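Local coordinates for (R)-specific enoyl-CoA hydratase (Pseudomonas aeruginosa, PDB 5CPG), which probably catalyses the reversible, (R)-specific hydration of trans-2-enoyl-CoA to (R)-3-hydroxyacyl-CoA, as a dimeric hotdog-fold hydratase of the MaoC family, at residues A17-S22 with I67-A72. Residues are numbered along the deposited sequence; the frame is centred on the assembly and turned at random.
Sequences AEYTSS and ISAAIA
Tyr19 lies lengthwise against helix 62-73 at two successive residues, one face of its ring turned to the helix, and meets Ala70 with its root and Ala69 with its far end. The distances trace this path. Near the strand, Tyr19 CB stands 3.6 Å from Ala70 CB, and Tyr19 CG follows at 3.8 Å from the same methyl. Further out the contact passes to the preceding residue: Tyr19 CZ is 3.9 Å from Ala69 CB, and Tyr19 OH reaches 3.6 Å from that methyl. Between the two methyls the ring faces helix backbone, with Ala70 N 4.1 Å above its plane and offset toward the rim. CG stands anti to the backbone N (chi1 -179°), which extends the ring from the strand past Ala70 toward Ala69. Two alanines in succession, with single-carbon side chains, let the aromatic face approach the helix main chain, and the backbones come near as well: Tyr19 CA and Ala70 CA are 5.7 Å apart. The interface is small, 147 Å² over both sides, and apolar in character; the phenol hydroxyl finds its hydrogen-bond partner in Ser35 O of the second subunit, whose Gly36 also packs on Tyr19. In the hotdog fold the central helix is wrapped by the antiparallel sheet, and this contact joins helix 62-73 to strand 16-22, an outermost strand of that sheet within the chain. Backbone hydrogen bonding pairs Tyr19 with Val101 of the adjoining strand 98-109, while Ala70 packs on Val101 and Leu103 of that strand.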
ATOM      1  N   ALA A  17       1.248 -19.250   5.003  1.00 15.23           N
ATOM      2  CA  ALA A  17      -0.069 -19.126   4.379  1.00 11.52           C
ATOM      3  C   ALA A  17       0.132 -18.409   3.060  1.00  9.79           C
ATOM      4  O   ALA A  17       1.168 -17.777   2.851  1.00 10.41           O
ATOM      5  CB  ALA A  17      -1.040 -18.379   5.246  1.00 13.07           C
ATOM      6  N   GLU A  18      -0.860 -18.523   2.172  1.00 10.72           N
ATOM      7  CA  GLU A  18      -0.773 -17.911   0.864  1.00 13.07           C
ATOM      8  C   GLU A  18      -2.036 -17.123   0.541  1.00  9.84           C
ATOM      9  O   GLU A  18      -3.089 -17.366   1.127  1.00 16.63           O
ATOM     10  CB  GLU A  18      -0.562 -18.973  -0.222  1.00 21.40           C
ATOM     11  CG  GLU A  18       0.762 -19.708  -0.144  1.00 21.85           C
ATOM     12  CD  GLU A  18       0.861 -20.798  -1.219  1.00 32.82           C
ATOM     13  OE1 GLU A  18      -0.168 -21.059  -1.892  1.00 37.37           O
ATOM     14  OE2 GLU A  18       1.959 -21.370  -1.389  1.00 35.86           O
ATOM     15  N   TYR A  19      -1.915 -16.180  -0.394  1.00 12.22           N
ATOM     16  CA  TYR A  19      -3.014 -15.250  -0.697  1.00  9.85           C
ATOM     17  C   TYR A  19      -2.747 -14.844  -2.114  1.00 12.62           C
ATOM     18  O   TYR A  19      -1.646 -14.394  -2.414  1.00 10.95           O
ATOM     19  CB  TYR A  19      -2.974 -14.053   0.265  1.00 11.16           C
ATOM     20  CG  TYR A  19      -4.071 -13.026   0.078  1.00 11.69           C
ATOM     21  CD1 TYR A  19      -5.361 -13.287   0.496  1.00 15.32           C
ATOM     22  CD2 TYR A  19      -3.791 -11.781  -0.496  1.00 13.74           C
ATOM     23  CE1 TYR A  19      -6.381 -12.344   0.335  1.00 14.24           C
ATOM     24  CE2 TYR A  19      -4.795 -10.821  -0.652  1.00 15.13           C
ATOM     25  CZ  TYR A  19      -6.071 -11.108  -0.244  1.00 17.74           C
ATOM     26  OH  TYR A  19      -7.032 -10.149  -0.427  1.00 19.45           O
ATOM     27  N   THR A  20      -3.701 -15.050  -3.023  1.00 11.93           N
ATOM     28  CA  THR A  20      -3.364 -14.873  -4.424  1.00  9.06           C
ATOM     29  C   THR A  20      -4.276 -13.827  -5.052  1.00 14.93           C
ATOM     30  O   THR A  20      -5.410 -13.644  -4.613  1.00 16.76           O
ATOM     31  CB  THR A  20      -3.520 -16.162  -5.225  1.00 12.92           C
ATOM     32  OG1 THR A  20      -4.877 -16.603  -5.055  1.00 19.64           O
ATOM     33  CG2 THR A  20      -2.512 -17.214  -4.808  1.00 17.10           C
ATOM     34  N   SER A  21      -3.783 -13.167  -6.092  1.00 12.96           N
ATOM     35  CA  SER A  21      -4.569 -12.123  -6.730  1.00 14.39           C
ATOM     36  C   SER A  21      -4.156 -11.973  -8.185  1.00 12.34           C
ATOM     37  O   SER A  21      -2.987 -12.006  -8.522  1.00 14.10           O
ATOM     38  CB  SER A  21      -4.403 -10.793  -6.001  1.00 16.10           C
ATOM     39  OG  SER A  21      -5.218  -9.792  -6.593  1.00 22.10           O
ATOM     40  N   SER A  22      -5.136 -11.805  -9.069  1.00  9.82           N
ATOM     41  CA  SER A  22      -4.791 -11.569 -10.451  1.00 12.12           C
ATOM     42  C   SER A  22      -4.583 -10.072 -10.644  1.00 11.78           C
ATOM     43  O   SER A  22      -5.209  -9.292  -9.964  1.00 16.93           O
ATOM     44  CB  SER A  22      -5.908 -12.072 -11.359  1.00 26.40           C
ATOM     45  OG  SER A  22      -7.136 -11.490 -10.936  1.00 37.13           O
ATOM     46  N   ILE A  67      -0.184  -7.760   0.558  1.00  6.95           N
ATOM     47  CA  ILE A  67       0.439  -8.271   1.773  1.00  4.75           C
ATOM     48  C   ILE A  67      -0.412  -7.926   2.994  1.00  6.19           C
ATOM     49  O   ILE A  67      -0.649  -8.783   3.845  1.00  6.05           O
ATOM     50  CB  ILE A  67       1.860  -7.710   1.944  1.00  5.97           C
ATOM     51  CG1 ILE A  67       2.795  -8.425   0.962  1.00  7.83           C
ATOM     52  CG2 ILE A  67       2.359  -7.892   3.376  1.00  4.72           C
ATOM     53  CD1 ILE A  67       4.188  -7.725   0.780  1.00  6.51           C
ATOM     54  N   SER A  68      -0.864  -6.673   3.079  1.00  6.08           N
ATOM     55  CA  SER A  68      -1.602  -6.265   4.286  1.00  9.63           C
ATOM     56  C   SER A  68      -2.899  -7.027   4.390  1.00  7.53           C
ATOM     57  O   SER A  68      -3.324  -7.373   5.500  1.00  7.58           O
ATOM     58  CB  SER A  68      -1.871  -4.756   4.299  1.00  6.22           C
ATOM     59  OG  SER A  68      -2.780  -4.385   3.287  1.00  8.54           O
ATOM     60  N   ALA A  69      -3.539  -7.304   3.253  1.00  4.86           N
ATOM     61  CA  ALA A  69      -4.820  -8.043   3.291  1.00  5.77           C
ATOM     62  C   ALA A  69      -4.564  -9.522   3.670  1.00  8.04           C
ATOM     63  O   ALA A  69      -5.385 -10.137   4.370  1.00  9.44           O
ATOM     64  CB  ALA A  69      -5.552  -7.928   1.947  1.00  5.22           C
ATOM     65  N   ALA A  70      -3.442 -10.086   3.213  1.00  7.21           N
ATOM     66  CA  ALA A  70      -3.107 -11.474   3.578  1.00  6.47           C
ATOM     67  C   ALA A  70      -2.956 -11.578   5.075  1.00  5.69           C
ATOM     68  O   ALA A  70      -3.428 -12.509   5.700  1.00  8.84           O
ATOM     69  CB  ALA A  70      -1.824 -11.923   2.901  1.00  7.05           C
ATOM     70  N   ILE A  71      -2.280 -10.608   5.663  1.00  6.43           N
ATOM     71  CA  ILE A  71      -2.023 -10.668   7.101  1.00  7.05           C
ATOM     72  C   ILE A  71      -3.344 -10.490   7.854  1.00  9.21           C
ATOM     73  O   ILE A  71      -3.696 -11.232   8.781  1.00  9.91           O
ATOM     74  CB  ILE A  71      -1.018  -9.589   7.504  1.00  6.24           C
ATOM     75  CG1 ILE A  71       0.371  -9.882   6.883  1.00  7.45           C
ATOM     76  CG2 ILE A  71      -0.998  -9.391   9.033  1.00  7.63           C
ATOM     77  CD1 ILE A  71       1.388  -8.788   7.215  1.00 10.23           C
ATOM     78  N   ALA A  72      -4.126  -9.511   7.402  1.00  6.98           N
ATOM     79  CA  ALA A  72      -5.375  -9.193   8.063  1.00  9.61           C
ATOM     80  C   ALA A  72      -6.481 -10.195   7.899  1.00  7.89           C
ATOM     81  O   ALA A  72      -7.367 -10.236   8.759  1.00 10.98           O
ATOM     82  CB  ALA A  72      -5.879  -7.824   7.574  1.00 12.77           C
TER